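Local coordinates for protein acyl-CoA dehydrogenase (Geobacillus kaustophilus, PDB 2PG0) that probably catalyses the FAD-dependent alpha,beta-dehydrogenation of acyl thioesters, introducing a double bond into the acyl chain, as a member of the acyl-CoA dehydrogenase family, at residues C57-E62 with V98-A103; T143-D148 with C174-Q179; P182-I187 with G237-M242; R194-F199 with A223-Y228. All coordinates share one frame; numbering follows the deposited sequence.

Contact 1: residues C57-E62 with V98-A103; sequences CPWVDE and VTPYIA
The indole of Trp59 carries most of the apolar contact between the loop 57-62 and the helix residues 98-103. Its CG sits between the backbone N and the carbonyl carbon (chi1 53°), the crowded position, and this sends the six-membered ring toward the helix. There CZ3 meets the methyl of Ala103 at the ring edge, with Trp59 CZ3 to Ala103 CB 3.5 Å. One turn earlier, Trp59 CZ2 lies 3.7 Å from CD of Pro100. Alanine suits its place because a single methyl lets the indole edge come close to the helix, while CG and CD of Pro100 offer CZ2 an apolar surface.

Among the polar groups, Thr99 OG1 is near the indole plane, 3.1 Å from Trp59 CZ2, and its chief partner is the backbone O of His94 in the preceding turn. Trp59 NE1 likewise donates to the backbone O of Asn95, so the indole is tied to the helix by its nitrogen as well as by its carbons. Separately, SG of Cys57 approaches the threonine from the loop, 3.7 Å from Thr99 CG2.

Backbone bonding shapes both partners. A type I turn, closed by Val60 N to Cys57 O at 3.1 Å, brings Val60 CG2 over one indole face. The helix is kinked at Pro100, which has no N-H for the turn before, yet Ala103 N still reaches Thr99 O.

This contact fastens the loop between helices 44-52 and 71-84 to helix 89-105 in the N-terminal alpha-helical region. Helix 108-120 touches Cys57 and Thr99, strand 125-128 also reaches Thr99, and helix 237-273 packs on Pro100.

Contact 2: residues T143-D148 with C174-Q179; sequences TTAVKD and CKTDPQ
Backbone pairing makes the tight part of this contact, where Thr144 and Lys175 form a single parallel bridge. Lys175 N donates to Thr143 O over 2.6 Å, almost straight at 177° and in the carbonyl plane. The return bond, Ala145 N to Lys175 O at 3.0 Å, has its donor above the carbonyl plane.

Ala145, Cys174 and Thr143 fill the buried side, bordered by Thr176. Ala145 CB lies 3.7 Å from Cys174 SG and 3.9 Å from Thr176 CG2. Cys174 holds its sulfur between the backbone N and carbonyl carbon (chi1 50°), which brings it to the alanine; methyl and sulfur meet closely because both side chains are short. Thr143 turns CG2 to Cys174 CB, while its OG1 bonds to Glu131. Lys175 leads its ammonium away to the backbone oxygens of Ala139 and Pro183.

Toward solvent the chains separate. A water donates to both Ala145 O, at 2.8 Å, and Thr176 O, bridging the backbones where N-H...O pairing has ended, though Thr176 CA still makes a CA-H...O contact of 3.4 Å with Ala145 O. On another side, Thr144 CG2 merely brushes Pro178 CG at 4.0 Å. An Asx turn, Asp177 OD1 accepting from Gln179 N, shapes the exposed end of 174-179.

The bridge ties the antiparallel sheet containing strand 144-148 to the mixed sheet containing 169-175, within the middle beta domain characteristic of acyl-CoA dehydrogenases.

Contact 3: residues P182-I187 with G237-M242; sequences PPHRGI and GFYYLM
Three aromatic rings, His184, Phe238 and Tyr239, cluster where the 3-10 segment 183-186 meets the start of helix 237-273. The backbone of the 3-10 segment puts His184 CB over one face of the Phe238 ring in a CH-pi contact, 3.8 Å from the centroid, and chi1 of 76° swings the imidazole round toward Tyr239. Met242 CE covers the opposite face of the phenyl. The imidazole itself leans obliquely against Phe238, whereas it turns its edge toward the face of Tyr239 in an offset edge-to-face pair, planes at 82°. Ile187 extends CD1 to within 3.8 Å of Phe238 CD1, its branched chain adding apolar bulk beside the ring.

The backbones meet alongside. Gly237 N donates to Ile187 O over 2.9 Å; a side chain at Gly237 would clash with that oxygen, so glycine suits the close approach. A water bonds to His184 O and accepts from Phe238 N, 2.8 Å each.

His184 NE2 gives Tyr239 OH a weak bond at 3.3 Å, toward the exposed tyrosine. NE2 as donor is consistent with an NE2-H tautomer or a charged ring, while one buried backbone bond and one water-mediated link back up the aromatic packing.

Contact 4: residues R194-F199 with A223-Y228; sequences RDTPGF and AKVPAY
Thr196 sends its side chain toward the edge of strand 223-226, and its three heavy atoms divide the work. CB starts the branch toward the strand. OG1, anti to the carbonyl carbon (chi1 -65°), turns back to donate a hydrogen bond to the backbone O of Glu193, which keeps the hydroxyl within its own loop. CG2, anti to the backbone N, is the branch that crosses: it rests 3.4 Å from Lys224 O and, farther along, 4.0 Å from Val225 CG2, and it also comes within 4.4 Å of Ala223 CB. Threonine suits this position because one branch can satisfy a loop carbonyl while the other offers a methyl to the strand.

The next residue supplies the polar link. Lys224 N donates to Pro197 O over 3.1 Å, in the plane of the carbonyl and with an angle of 159° at the hydrogen. The same oxygen receives a CA-H contact from Ala223 CA at 3.2 Å, so two neighbouring groups of the strand grip it.

A type II turn from Thr196 to Phe199, closed by Phe199 N to Thr196 O, presents this carbonyl. Gly198 takes a positive phi of 89° in the turn, and a side chain there would also collide with Ala223 CA; glycine answers both demands.

The loop joins strands 187-193 and 199-201. Strand 151-161 pairs with 223-226 through Ala223 and Val225, and Val225 also packs on Leu190 and Val192 of strand 187-193. Phe199 meets Phe220 of strand 216-220, while Lys224 makes a cation-pi contact with Tyr151.

Overall arrangement
Contacts 2 and 4 lie in the middle beta region, contact 3 fastens that region to helix 237-273, and contact 1 lies in the N-terminal helical region. Contacts 2 and 3, with centres 12 Å apart, touch directly: Asp177 N lies 3.3 Å from Gly186 O, a probable hydrogen bond. Contact 4 is nested in the chain loop that contact 3 closes, and it reaches the same sheet as contact 2, where Lys147 packs on Ala227. Contacts 1 and 3 meet through Tyr101 against Leu241. All four flank the FAD site without forming it: the side chains of Pro100, Thr143, Ile187 and Phe199 are about 13, 10, 11 and 12 Å from the bound FAD.

Contact 1: residues C57-E62 with V98-A103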
loop_
_atom_site.group_PDB
_atom_site.type_symbol
_atom_site.label_atom_id
_atom_site.label_comp_id
_atom_site.label_asym_id
_atom_site.label_seq_id
_atom_site.Cartn_x
_atom_site.Cartn_y
_atom_site.Cartn_z
ATOM N N CYS A 57 -25.576 24.538 19.398
ATOM C CA CYS A 57 -24.992 25.863 19.163
ATOM C C CYS A 57 -24.468 26.550 20.434
ATOM O O CYS A 57 -24.794 27.710 20.682
ATOM C CB CYS A 57 -26.010 26.767 18.463
ATOM S SG CYS A 57 -26.652 26.092 16.934
ATOM N N PRO A 58 -23.633 25.852 21.227
ATOM C CA PRO A 58 -23.243 26.421 22.525
ATOM C C PRO A 58 -22.359 27.672 22.398
ATOM O O PRO A 58 -22.243 28.454 23.348
ATOM C CB PRO A 58 -22.485 25.271 23.193
ATOM C CG PRO A 58 -21.940 24.479 22.065
ATOM C CD PRO A 58 -22.984 24.547 20.985
ATOM N N TRP A 59 -21.763 27.856 21.218
ATOM C CA TRP A 59 -20.891 28.999 20.919
ATOM C C TRP A 59 -21.671 30.297 20.697
ATOM O O TRP A 59 -21.088 31.386 20.705
ATOM C CB TRP A 59 -20.039 28.700 19.674
ATOM C CG TRP A 59 -20.877 28.268 18.505
ATOM C CD1 TRP A 59 -21.167 26.987 18.138
ATOM C CD2 TRP A 59 -21.562 29.117 17.573
ATOM N NE1 TRP A 59 -21.984 26.982 17.034
ATOM C CE2 TRP A 59 -22.237 28.274 16.662
ATOM C CE3 TRP A 59 -21.661 30.510 17.410
ATOM C CZ2 TRP A 59 -23.010 28.773 15.608
ATOM C CZ3 TRP A 59 -22.426 31.004 16.355
ATOM C CH2 TRP A 59 -23.088 30.137 15.469
ATOM N N VAL A 60 -22.978 30.173 20.462
ATOM C CA VAL A 60 -23.852 31.324 20.223
ATOM C C VAL A 60 -23.846 32.252 21.452
ATOM O O VAL A 60 -23.715 31.790 22.589
ATOM C CB VAL A 60 -25.292 30.863 19.839
ATOM C CG1 VAL A 60 -26.312 31.990 19.977
ATOM C CG2 VAL A 60 -25.316 30.301 18.406
ATOM N N ASP A 61 -23.951 33.558 21.210
ATOM C CA ASP A 61 -23.900 34.545 22.291
ATOM C C ASP A 61 -25.053 34.357 23.271
ATOM O O ASP A 61 -26.140 33.925 22.881
ATOM C CB ASP A 61 -23.923 35.971 21.730
ATOM C CG ASP A 61 -23.518 37.005 22.767
ATOM O OD1 ASP A 61 -22.300 37.150 23.020
ATOM O OD2 ASP A 61 -24.420 37.662 23.337
ATOM N N GLU A 62 -24.806 34.692 24.538
ATOM C CA GLU A 62 -25.815 34.579 25.598
ATOM C C GLU A 62 -27.113 35.334 25.296
ATOM O O GLU A 62 -28.191 34.917 25.732
ATOM C CB GLU A 62 -25.238 35.003 26.962
ATOM C CG GLU A 62 -24.657 36.422 27.012
ATOM C CD GLU A 62 -24.013 36.770 28.358
ATOM O OE1 GLU A 62 -24.185 36.011 29.339
ATOM O OE2 GLU A 62 -23.329 37.814 28.431
ATOM N N VAL A 98 -23.576 24.793 9.661
ATOM C CA VAL A 98 -24.613 25.651 9.080
ATOM C C VAL A 98 -24.869 26.921 9.884
ATOM O O VAL A 98 -24.769 28.022 9.354
ATOM C CB VAL A 98 -25.958 24.915 8.839
ATOM C CG1 VAL A 98 -26.919 25.827 8.091
ATOM C CG2 VAL A 98 -25.750 23.631 8.059
ATOM N N THR A 99 -25.200 26.774 11.165
ATOM C CA THR A 99 -25.549 27.952 11.968
ATOM C C THR A 99 -24.453 29.036 12.010
ATOM O O THR A 99 -24.792 30.215 12.047
ATOM C CB THR A 99 -26.059 27.588 13.386
ATOM O OG1 THR A 99 -25.039 26.891 14.104
ATOM C CG2 THR A 99 -27.281 26.707 13.290
ATOM N N PRO A 100 -23.147 28.655 11.998
ATOM C CA PRO A 100 -22.140 29.707 11.818
ATOM C C PRO A 100 -22.333 30.637 10.605
ATOM O O PRO A 100 -21.896 31.788 10.664
ATOM C CB PRO A 100 -20.834 28.920 11.691
ATOM C CG PRO A 100 -21.069 27.721 12.539
ATOM C CD PRO A 100 -22.496 27.342 12.212
ATOM N N TYR A 101 -22.971 30.170 9.533
ATOM C CA TYR A 101 -23.258 31.065 8.402
ATOM C C TYR A 101 -24.184 32.201 8.834
ATOM O O TYR A 101 -23.971 33.357 8.463
ATOM C CB TYR A 101 -23.903 30.321 7.233
ATOM C CG TYR A 101 -22.954 29.514 6.373
ATOM C CD1 TYR A 101 -22.582 28.225 6.737
ATOM C CD2 TYR A 101 -22.457 30.033 5.175
ATOM C CE1 TYR A 101 -21.727 27.466 5.937
ATOM C CE2 TYR A 101 -21.598 29.289 4.370
ATOM C CZ TYR A 101 -21.242 28.005 4.756
ATOM O OH TYR A 101 -20.399 27.256 3.969
ATOM N N ILE A 102 -25.215 31.849 9.601
ATOM C CA ILE A 102 -26.193 32.816 10.122
ATOM C C ILE A 102 -25.501 33.828 11.050
ATOM O O ILE A 102 -25.701 35.034 10.916
ATOM C CB ILE A 102 -27.399 32.106 10.825
ATOM C CG1 ILE A 102 -28.151 31.206 9.833
ATOM C CG2 ILE A 102 -28.372 33.136 11.468
ATOM C CD1 ILE A 102 -29.133 30.221 10.483
ATOM N N ALA A 103 -24.664 33.336 11.962
ATOM C CA ALA A 103 -23.952 34.211 12.890
ATOM C C ALA A 103 -22.943 35.123 12.186
ATOM O O ALA A 103 -22.834 36.305 12.525
ATOM C CB ALA A 103 -23.270 33.397 13.974
#

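Contact 2: residues T143-D148 with C174-Q179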
loop_
_atom_site.group_PDB
_atom_site.type_symbol
_atom_site.label_atom_id
_atom_site.label_comp_id
_atom_site.label_asym_id
_atom_site.label_seq_id
_atom_site.Cartn_x
_atom_site.Cartn_y
_atom_site.Cartn_z
ATOM N N THR A 143 -29.112 25.636 -10.006
ATOM C CA THR A 143 -30.285 26.149 -9.282
ATOM C C THR A 143 -30.303 27.670 -9.418
ATOM O O THR A 143 -29.309 28.329 -9.134
ATOM C CB THR A 143 -30.300 25.725 -7.779
ATOM O OG1 THR A 143 -30.410 24.297 -7.683
ATOM C CG2 THR A 143 -31.486 26.354 -7.038
ATOM N N THR A 144 -31.427 28.213 -9.884
ATOM C CA THR A 144 -31.550 29.649 -10.097
ATOM C C THR A 144 -32.477 30.308 -9.083
ATOM O O THR A 144 -33.431 29.696 -8.599
ATOM C CB THR A 144 -32.071 29.989 -11.519
ATOM O OG1 THR A 144 -33.357 29.395 -11.712
ATOM C CG2 THR A 144 -31.112 29.481 -12.586
ATOM N N ALA A 145 -32.177 31.564 -8.773
ATOM C CA ALA A 145 -33.048 32.410 -7.967
ATOM C C ALA A 145 -33.227 33.717 -8.718
ATOM O O ALA A 145 -32.302 34.522 -8.803
ATOM C CB ALA A 145 -32.439 32.654 -6.590
ATOM N N VAL A 146 -34.414 33.904 -9.288
ATOM C CA VAL A 146 -34.709 35.085 -10.087
ATOM C C VAL A 146 -35.561 36.036 -9.255
ATOM O O VAL A 146 -36.612 35.652 -8.737
ATOM C CB VAL A 146 -35.438 34.720 -11.406
ATOM C CG1 VAL A 146 -35.661 35.969 -12.271
ATOM C CG2 VAL A 146 -34.651 33.670 -12.182
ATOM N N LYS A 147 -35.086 37.269 -9.116
ATOM C CA LYS A 147 -35.793 38.290 -8.354
ATOM C C LYS A 147 -37.114 38.643 -9.037
ATOM O O LYS A 147 -37.164 38.842 -10.254
ATOM C CB LYS A 147 -34.911 39.533 -8.189
ATOM C CG LYS A 147 -35.380 40.511 -7.126
ATOM C CD LYS A 147 -35.086 39.991 -5.728
ATOM C CE LYS A 147 -35.572 40.956 -4.664
ATOM N NZ LYS A 147 -34.710 42.167 -4.564
ATOM N N ASP A 148 -38.182 38.679 -8.246
ATOM C CA ASP A 148 -39.502 39.088 -8.718
ATOM C C ASP A 148 -40.205 39.809 -7.571
ATOM O O ASP A 148 -40.767 39.175 -6.675
ATOM C CB ASP A 148 -40.319 37.875 -9.186
ATOM C CG ASP A 148 -41.648 38.264 -9.837
ATOM O OD1 ASP A 148 -41.892 39.469 -10.077
ATOM O OD2 ASP A 148 -42.457 37.353 -10.122
ATOM N N CYS A 174 -27.429 29.138 -4.759
ATOM C CA CYS A 174 -28.159 29.255 -6.020
ATOM C C CYS A 174 -27.563 30.344 -6.899
ATOM O O CYS A 174 -26.824 31.199 -6.422
ATOM C CB CYS A 174 -29.633 29.543 -5.751
ATOM S SG CYS A 174 -29.867 30.891 -4.600
ATOM N N LYS A 175 -27.875 30.300 -8.192
ATOM C CA LYS A 175 -27.382 31.317 -9.107
ATOM C C LYS A 175 -28.399 32.444 -9.261
ATOM O O LYS A 175 -29.441 32.277 -9.896
ATOM C CB LYS A 175 -26.995 30.706 -10.459
ATOM C CG LYS A 175 -25.740 29.829 -10.399
ATOM C CD LYS A 175 -24.961 29.880 -11.708
ATOM C CE LYS A 175 -23.762 28.932 -11.698
ATOM N NZ LYS A 175 -22.767 29.299 -10.659
ATOM N N THR A 176 -28.098 33.579 -8.636
ATOM C CA THR A 176 -28.900 34.795 -8.797
ATOM C C THR A 176 -28.575 35.509 -10.118
ATOM O O THR A 176 -29.368 36.315 -10.613
ATOM C CB THR A 176 -28.719 35.763 -7.612
ATOM O OG1 THR A 176 -27.332 35.840 -7.257
ATOM C CG2 THR A 176 -29.527 35.286 -6.409
ATOM N N ASP A 177 -27.407 35.201 -10.679
ATOM C CA ASP A 177 -27.035 35.640 -12.022
ATOM C C ASP A 177 -26.315 34.500 -12.748
ATOM O O ASP A 177 -25.104 34.337 -12.598
ATOM C CB ASP A 177 -26.161 36.898 -11.965
ATOM C CG ASP A 177 -25.781 37.427 -13.354
ATOM O OD1 ASP A 177 -26.312 36.934 -14.382
ATOM O OD2 ASP A 177 -24.940 38.348 -13.411
ATOM N N PRO A 178 -27.063 33.706 -13.540
ATOM C CA PRO A 178 -26.484 32.565 -14.258
ATOM C C PRO A 178 -25.499 32.969 -15.356
ATOM O O PRO A 178 -24.683 32.144 -15.778
ATOM C CB PRO A 178 -27.706 31.876 -14.885
ATOM C CG PRO A 178 -28.894 32.451 -14.195
ATOM C CD PRO A 178 -28.505 33.837 -13.805
ATOM N N GLN A 179 -25.573 34.221 -15.803
ATOM C CA GLN A 179 -24.743 34.699 -16.911
ATOM C C GLN A 179 -23.435 35.355 -16.456
ATOM O O GLN A 179 -22.625 35.766 -17.290
ATOM C CB GLN A 179 -25.537 35.662 -17.809
ATOM C CG GLN A 179 -26.860 35.105 -18.345
ATOM C CD GLN A 179 -26.684 33.860 -19.205
ATOM O OE1 GLN A 179 -25.807 33.802 -20.072
ATOM N NE2 GLN A 179 -27.527 32.859 -18.973
HETATM O O HOH W 1 -31.621 37.162 -9.452
#

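Contact 3: residues P182-I187 with G237-M242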
loop_
_atom_site.group_PDB
_atom_site.type_symbol
_atom_site.label_atom_id
_atom_site.label_comp_id
_atom_site.label_asym_id
_atom_site.label_seq_id
_atom_site.Cartn_x
_atom_site.Cartn_y
_atom_site.Cartn_z
ATOM N N PRO A 182 -16.618 35.299 -13.789
ATOM C CA PRO A 182 -16.746 33.843 -13.924
ATOM C C PRO A 182 -18.060 33.341 -13.313
ATOM O O PRO A 182 -18.689 34.074 -12.547
ATOM C CB PRO A 182 -15.550 33.305 -13.118
ATOM C CG PRO A 182 -14.690 34.484 -12.816
ATOM C CD PRO A 182 -15.598 35.657 -12.792
ATOM N N PRO A 183 -18.479 32.104 -13.657
ATOM C CA PRO A 183 -19.744 31.550 -13.165
ATOM C C PRO A 183 -19.950 31.671 -11.650
ATOM O O PRO A 183 -21.075 31.924 -11.208
ATOM C CB PRO A 183 -19.664 30.077 -13.575
ATOM C CG PRO A 183 -18.792 30.076 -14.780
ATOM C CD PRO A 183 -17.782 31.157 -14.550
ATOM N N HIS A 184 -18.878 31.513 -10.874
ATOM C CA HIS A 184 -18.976 31.533 -9.406
ATOM C C HIS A 184 -19.412 32.887 -8.831
ATOM O O HIS A 184 -19.922 32.949 -7.710
ATOM C CB HIS A 184 -17.679 31.032 -8.744
ATOM C CG HIS A 184 -16.552 32.020 -8.769
ATOM N ND1 HIS A 184 -15.493 32.143 -9.603
ATOM C CD2 HIS A 184 -16.423 33.025 -7.834
ATOM C CE1 HIS A 184 -14.756 33.218 -9.166
ATOM N NE2 HIS A 184 -15.338 33.731 -8.097
ATOM N N ARG A 185 -19.223 33.957 -9.602
ATOM C CA ARG A 185 -19.632 35.302 -9.179
ATOM C C ARG A 185 -21.140 35.517 -9.274
ATOM O O ARG A 185 -21.650 36.570 -8.880
ATOM C CB ARG A 185 -18.900 36.378 -9.986
ATOM C CG ARG A 185 -17.461 36.615 -9.562
ATOM C CD ARG A 185 -16.924 37.903 -10.180
ATOM N NE ARG A 185 -15.472 38.030 -10.029
ATOM C CZ ARG A 185 -14.732 38.980 -10.602
ATOM N NH1 ARG A 185 -15.296 39.903 -11.377
ATOM N NH2 ARG A 185 -13.421 39.007 -10.400
ATOM N N GLY A 186 -21.847 34.520 -9.796
ATOM C CA GLY A 186 -23.302 34.564 -9.869
ATOM C C GLY A 186 -23.995 33.787 -8.763
ATOM O O GLY A 186 -25.216 33.639 -8.785
ATOM N N ILE A 187 -23.216 33.296 -7.799
ATOM C CA ILE A 187 -23.746 32.471 -6.709
ATOM C C ILE A 187 -24.056 33.294 -5.454
ATOM O O ILE A 187 -23.280 34.162 -5.052
ATOM C CB ILE A 187 -22.802 31.287 -6.351
ATOM C CG1 ILE A 187 -22.604 30.363 -7.556
ATOM C CG2 ILE A 187 -23.354 30.487 -5.164
ATOM C CD1 ILE A 187 -21.520 29.292 -7.356
ATOM N N GLY A 237 -21.722 34.533 -2.605
ATOM C CA GLY A 237 -22.020 33.228 -2.011
ATOM C C GLY A 237 -20.864 32.245 -2.034
ATOM O O GLY A 237 -20.635 31.527 -1.057
ATOM N N PHE A 238 -20.127 32.219 -3.147
ATOM C CA PHE A 238 -18.985 31.310 -3.309
ATOM C C PHE A 238 -17.891 31.598 -2.286
ATOM O O PHE A 238 -17.256 30.671 -1.771
ATOM C CB PHE A 238 -18.418 31.394 -4.733
ATOM C CG PHE A 238 -17.594 30.194 -5.145
ATOM C CD1 PHE A 238 -18.214 28.992 -5.493
ATOM C CD2 PHE A 238 -16.203 30.276 -5.207
ATOM C CE1 PHE A 238 -17.456 27.885 -5.888
ATOM C CE2 PHE A 238 -15.436 29.180 -5.595
ATOM C CZ PHE A 238 -16.061 27.982 -5.940
ATOM N N TYR A 239 -17.686 32.883 -1.993
ATOM C CA TYR A 239 -16.683 33.317 -1.022
ATOM C C TYR A 239 -17.022 32.889 0.402
ATOM O O TYR A 239 -16.137 32.466 1.141
ATOM C CB TYR A 239 -16.463 34.833 -1.095
ATOM C CG TYR A 239 -16.013 35.288 -2.468
ATOM C CD1 TYR A 239 -14.722 35.014 -2.924
ATOM C CD2 TYR A 239 -16.887 35.961 -3.320
ATOM C CE1 TYR A 239 -14.305 35.411 -4.195
ATOM C CE2 TYR A 239 -16.479 36.366 -4.597
ATOM C CZ TYR A 239 -15.187 36.087 -5.022
ATOM O OH TYR A 239 -14.777 36.477 -6.277
ATOM N N TYR A 240 -18.295 32.994 0.777
ATOM C CA TYR A 240 -18.746 32.520 2.087
ATOM C C TYR A 240 -18.507 31.021 2.237
ATOM O O TYR A 240 -18.023 30.564 3.272
ATOM C CB TYR A 240 -20.231 32.835 2.311
ATOM C CG TYR A 240 -20.606 34.292 2.127
ATOM C CD1 TYR A 240 -19.785 35.318 2.602
ATOM C CD2 TYR A 240 -21.793 34.643 1.491
ATOM C CE1 TYR A 240 -20.132 36.653 2.434
ATOM C CE2 TYR A 240 -22.149 35.976 1.315
ATOM C CZ TYR A 240 -21.316 36.973 1.788
ATOM O OH TYR A 240 -21.670 38.290 1.615
ATOM N N LEU A 241 -18.857 30.269 1.197
ATOM C CA LEU A 241 -18.667 28.819 1.177
ATOM C C LEU A 241 -17.200 28.423 1.337
ATOM O O LEU A 241 -16.871 27.593 2.187
ATOM C CB LEU A 241 -19.258 28.204 -0.099
ATOM C CG LEU A 241 -20.775 28.323 -0.309
ATOM C CD1 LEU A 241 -21.157 27.888 -1.716
ATOM C CD2 LEU A 241 -21.570 27.527 0.732
ATOM N N MET A 242 -16.321 29.030 0.539
ATOM C CA MET A 242 -14.898 28.671 0.566
ATOM C C MET A 242 -14.313 28.934 1.957
ATOM O O MET A 242 -13.525 28.130 2.471
ATOM C CB MET A 242 -14.107 29.409 -0.531
ATOM C CG MET A 242 -14.401 28.954 -1.984
ATOM S SD MET A 242 -14.249 27.172 -2.350
ATOM C CE MET A 242 -15.968 26.680 -2.476
HETATM O O HOH W 2 -19.736 34.159 -5.183
#

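Contact 4: residues R194-F199 with A223-Y228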
loop_
_atom_site.group_PDB
_atom_site.type_symbol
_atom_site.label_atom_id
_atom_site.label_comp_id
_atom_site.label_asym_id
_atom_site.label_seq_id
_atom_site.Cartn_x
_atom_site.Cartn_y
_atom_site.Cartn_z
ATOM N N ARG A 194 -39.026 26.128 6.082
ATOM C CA ARG A 194 -40.036 25.080 5.951
ATOM C C ARG A 194 -41.360 25.687 5.461
ATOM O O ARG A 194 -41.664 26.834 5.774
ATOM C CB ARG A 194 -40.231 24.359 7.293
ATOM C CG ARG A 194 -41.315 23.273 7.290
ATOM C CD ARG A 194 -41.405 22.529 8.625
ATOM N NE ARG A 194 -40.228 21.697 8.887
ATOM C CZ ARG A 194 -39.997 20.500 8.346
ATOM N NH1 ARG A 194 -40.857 19.963 7.489
ATOM N NH2 ARG A 194 -38.891 19.832 8.662
ATOM N N ASP A 195 -42.114 24.918 4.675
ATOM C CA ASP A 195 -43.442 25.321 4.163
ATOM C C ASP A 195 -43.426 26.484 3.154
ATOM O O ASP A 195 -44.470 27.083 2.863
ATOM C CB ASP A 195 -44.442 25.580 5.308
ATOM C CG ASP A 195 -44.734 24.330 6.134
ATOM O OD1 ASP A 195 -44.730 23.204 5.578
ATOM O OD2 ASP A 195 -44.968 24.471 7.351
ATOM N N THR A 196 -42.246 26.786 2.615
ATOM C CA THR A 196 -42.108 27.696 1.480
ATOM C C THR A 196 -42.900 27.125 0.304
ATOM O O THR A 196 -42.752 25.943 -0.017
ATOM C CB THR A 196 -40.620 27.856 1.079
ATOM O OG1 THR A 196 -39.909 28.482 2.147
ATOM C CG2 THR A 196 -40.464 28.706 -0.192
ATOM N N PRO A 197 -43.773 27.947 -0.323
ATOM C CA PRO A 197 -44.494 27.451 -1.496
ATOM C C PRO A 197 -43.504 27.074 -2.602
ATOM O O PRO A 197 -42.562 27.824 -2.851
ATOM C CB PRO A 197 -45.341 28.659 -1.927
ATOM C CG PRO A 197 -45.439 29.520 -0.704
ATOM C CD PRO A 197 -44.135 29.340 0.002
ATOM N N GLY A 198 -43.701 25.909 -3.214
ATOM C CA GLY A 198 -42.823 25.428 -4.295
ATOM C C GLY A 198 -41.619 24.603 -3.850
ATOM O O GLY A 198 -40.878 24.072 -4.686
ATOM N N PHE A 199 -41.431 24.503 -2.536
ATOM C CA PHE A 199 -40.324 23.765 -1.933
ATOM C C PHE A 199 -40.840 22.425 -1.429
ATOM O O PHE A 199 -41.716 22.373 -0.563
ATOM C CB PHE A 199 -39.709 24.605 -0.797
ATOM C CG PHE A 199 -38.767 23.847 0.117
ATOM C CD1 PHE A 199 -37.778 23.005 -0.395
ATOM C CD2 PHE A 199 -38.846 24.018 1.500
ATOM C CE1 PHE A 199 -36.903 22.320 0.464
ATOM C CE2 PHE A 199 -37.972 23.346 2.362
ATOM C CZ PHE A 199 -37.006 22.491 1.839
ATOM N N ALA A 223 -40.077 28.197 -6.319
ATOM C CA ALA A 223 -40.113 28.420 -4.880
ATOM C C ALA A 223 -40.118 29.914 -4.611
ATOM O O ALA A 223 -39.251 30.638 -5.101
ATOM C CB ALA A 223 -38.925 27.757 -4.214
ATOM N N LYS A 224 -41.111 30.363 -3.845
ATOM C CA LYS A 224 -41.291 31.784 -3.553
ATOM C C LYS A 224 -40.630 32.124 -2.221
ATOM O O LYS A 224 -41.208 31.901 -1.153
ATOM C CB LYS A 224 -42.786 32.138 -3.533
ATOM C CG LYS A 224 -43.089 33.600 -3.825
ATOM C CD LYS A 224 -44.577 33.920 -3.642
ATOM C CE LYS A 224 -44.888 35.381 -3.978
ATOM N NZ LYS A 224 -44.568 35.726 -5.402
ATOM N N VAL A 225 -39.411 32.649 -2.293
ATOM C CA VAL A 225 -38.608 32.925 -1.104
ATOM C C VAL A 225 -38.475 34.433 -0.893
ATOM O O VAL A 225 -38.025 35.138 -1.798
ATOM C CB VAL A 225 -37.192 32.280 -1.210
ATOM C CG1 VAL A 225 -36.393 32.499 0.070
ATOM C CG2 VAL A 225 -37.296 30.792 -1.518
ATOM N N PRO A 226 -38.863 34.937 0.301
ATOM C CA PRO A 226 -38.716 36.369 0.588
ATOM C C PRO A 226 -37.291 36.856 0.347
ATOM O O PRO A 226 -36.334 36.167 0.706
ATOM C CB PRO A 226 -39.050 36.466 2.084
ATOM C CG PRO A 226 -39.930 35.312 2.350
ATOM C CD PRO A 226 -39.455 34.210 1.440
ATOM N N ALA A 227 -37.163 38.035 -0.259
ATOM C CA ALA A 227 -35.862 38.654 -0.508
ATOM C C ALA A 227 -35.093 38.917 0.792
ATOM O O ALA A 227 -33.858 38.965 0.788
ATOM C CB ALA A 227 -36.037 39.942 -1.291
ATOM N N TYR A 228 -35.839 39.091 1.884
ATOM C CA TYR A 228 -35.298 39.209 3.239
ATOM C C TYR A 228 -34.365 38.045 3.601
ATOM O O TYR A 228 -33.462 38.203 4.425
ATOM C CB TYR A 228 -36.458 39.272 4.248
ATOM C CG TYR A 228 -36.047 39.199 5.707
ATOM C CD1 TYR A 228 -35.873 40.363 6.458
ATOM C CD2 TYR A 228 -35.840 37.965 6.342
ATOM C CE1 TYR A 228 -35.496 40.302 7.802
ATOM C CE2 TYR A 228 -35.455 37.897 7.679
ATOM C CZ TYR A 228 -35.292 39.069 8.403
ATOM O OH TYR A 228 -34.918 39.020 9.728
#